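Local coordinates for protein cellulosomal scaffoldin (Acetivibrio cellulolyticus, PDB 4WI0) that joins cellulosome scaffoldins through its C-terminal X-module-dockerin segment, which binds a type II cohesin of ScaB, while the whole protein probably also cleaves cellulose, at the calcium ion site. Numbering follows the deposited sequence.

The calcium ion site. Residues 92-94, 100-105, 108. With CA (calcium ion), chain B.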
loop_
_atom_site.group_PDB
_atom_site.type_symbol
_atom_site.label_atom_id
_atom_site.label_comp_id
_atom_site.label_asym_id
_atom_site.label_seq_id
_atom_site.Cartn_x
_atom_site.Cartn_y
_atom_site.Cartn_z
ATOM N N GLY A 92 -1.332 -8.394 7.616
ATOM C CA GLY A 92 -0.545 -8.911 6.496
ATOM C C GLY A 92 0.104 -10.274 6.658
ATOM O O GLY A 92 0.937 -10.622 5.838
ATOM N N ASP A 93 -0.232 -11.026 7.708
ATOM C CA ASP A 93 -0.025 -12.483 7.686
ATOM C C ASP A 93 -1.307 -13.113 7.143
ATOM O O ASP A 93 -2.257 -13.378 7.889
ATOM C CB ASP A 93 0.329 -13.060 9.059
ATOM C CG ASP A 93 0.606 -14.557 8.999
ATOM O OD1 ASP A 93 0.906 -15.038 7.891
ATOM O OD2 ASP A 93 0.516 -15.261 10.039
ATOM N N MET A 94 -1.310 -13.355 5.836
ATOM C CA MET A 94 -2.517 -13.662 5.081
ATOM C C MET A 94 -2.851 -15.151 5.100
ATOM O O MET A 94 -1.956 -15.996 5.118
ATOM C CB MET A 94 -2.334 -13.225 3.622
ATOM C CG MET A 94 -1.879 -11.787 3.439
ATOM S SD MET A 94 -3.004 -10.587 4.173
ATOM C CE MET A 94 -4.401 -10.772 3.078
ATOM N N GLN A 100 -2.712 -19.358 7.912
ATOM C CA GLN A 100 -1.644 -18.378 8.115
ATOM C C GLN A 100 -0.401 -19.091 8.627
ATOM O O GLN A 100 -0.513 -20.106 9.303
ATOM C CB GLN A 100 -2.081 -17.323 9.113
ATOM C CG GLN A 100 -3.277 -16.509 8.636
ATOM C CD GLN A 100 -3.771 -15.516 9.671
ATOM O OE1 GLN A 100 -4.966 -15.269 9.767
ATOM N NE2 GLN A 100 -2.863 -14.944 10.441
ATOM N N ASP A 101 0.779 -18.563 8.317
ATOM C CA ASP A 101 2.029 -19.238 8.699
ATOM C C ASP A 101 2.832 -18.506 9.782
ATOM O O ASP A 101 3.931 -18.930 10.120
ATOM C CB ASP A 101 2.897 -19.503 7.454
ATOM C CG ASP A 101 3.405 -18.227 6.800
ATOM O OD1 ASP A 101 3.026 -17.132 7.252
ATOM O OD2 ASP A 101 4.191 -18.321 5.832
ATOM N N GLY A 102 2.290 -17.420 10.329
ATOM C CA GLY A 102 2.954 -16.697 11.419
ATOM C C GLY A 102 4.220 -15.962 11.002
ATOM O O GLY A 102 5.129 -15.754 11.808
ATOM N N ALA A 103 4.282 -15.593 9.732
ATOM C CA ALA A 103 5.341 -14.754 9.209
ATOM C C ALA A 103 4.721 -13.769 8.226
ATOM O O ALA A 103 3.753 -14.103 7.535
ATOM C CB ALA A 103 6.391 -15.591 8.516
ATOM N N ILE A 104 5.274 -12.562 8.179
ATOM C CA ILE A 104 4.912 -11.579 7.162
ATOM C C ILE A 104 6.059 -11.517 6.164
ATOM O O ILE A 104 7.138 -11.044 6.497
ATOM C CB ILE A 104 4.666 -10.198 7.789
ATOM C CG1 ILE A 104 3.430 -10.260 8.684
ATOM C CG2 ILE A 104 4.498 -9.138 6.706
ATOM C CD1 ILE A 104 3.161 -8.989 9.461
ATOM N N ASN A 105 5.837 -12.016 4.952
ATOM C CA ASN A 105 6.901 -12.080 3.945
ATOM C C ASN A 105 6.370 -11.850 2.522
ATOM O O ASN A 105 5.275 -11.302 2.353
ATOM C CB ASN A 105 7.681 -13.400 4.097
ATOM C CG ASN A 105 6.795 -14.630 4.028
ATOM O OD1 ASN A 105 5.791 -14.660 3.322
ATOM N ND2 ASN A 105 7.188 -15.677 4.756
ATOM N N ASP A 108 2.817 -13.199 1.392
ATOM C CA ASP A 108 1.712 -12.368 1.864
ATOM C C ASP A 108 1.478 -11.200 0.921
ATOM O O ASP A 108 0.332 -10.894 0.581
ATOM C CB ASP A 108 2.001 -11.859 3.264
ATOM C CG ASP A 108 2.107 -12.981 4.264
ATOM O OD1 ASP A 108 1.090 -13.655 4.507
ATOM O OD2 ASP A 108 3.206 -13.210 4.802
HETATM CA CA CA B . 2.383 -15.159 6.088
HETATM O O HOH W 1 0.662 -16.775 5.445
HETATM O O HOH W 2 3.589 -16.155 4.286
#
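Asp93 reaches the calcium ion with CG anti to its backbone N (chi1 -177°), whereas Asp101 takes the crowded position between its own N and carbonyl carbon (chi1 66°), and Asp108 swings its carboxylate beside its N, with chi1 -63°. Two kinds of grip result. Asp93 and Asp101 each offer one oxygen, OD1 of Asp93 lying 2.3 Å from the ion CA. Asp108 straddles the metal with both carboxylate oxygens, OD1 and OD2 each 2.5 Å from CA. The backbone carbonyl O of Ala103 and two waters bring the observed coordination to seven.

Hydrogen bonds from backbone N-H groups fix how these acids are turned. Asp108 is held at both tips: Met94 N makes a nearly straight bond to OD1 from above the carboxylate plane at 2.8 Å, while Asn105 N bonds to the anti lone pair of OD2 at 2.9 Å. The non-metal oxygen OD2 of Asp93 accepts a hydrogen bond from Gly102 N at 2.8 Å, also from above the plane, which ties the start of the site to the turn of the loop. Ala103 N hydrogen-bonds to Asp101 OD1 from well above its plane, so that oxygen serves metal and backbone together. Water 2 links two side chains, 2.7 Å from Asp101 OD2 and 2.8 Å from the amide oxygen OD1 of Asn105; water 1 pairs with Met94 O. The gathered carboxylates are probably kept ionised by the cation.

This is a calcium loop of the dockerin's EF-hand-like type: Asp93 to Asp101 run through coil, Ala103 lies in the short strand 103-104, and Asp108 projects from the first turn of helix 106-113. The ion lies where the strand-built N-terminal part, ending in strand 87-89, meets the helical dockerin.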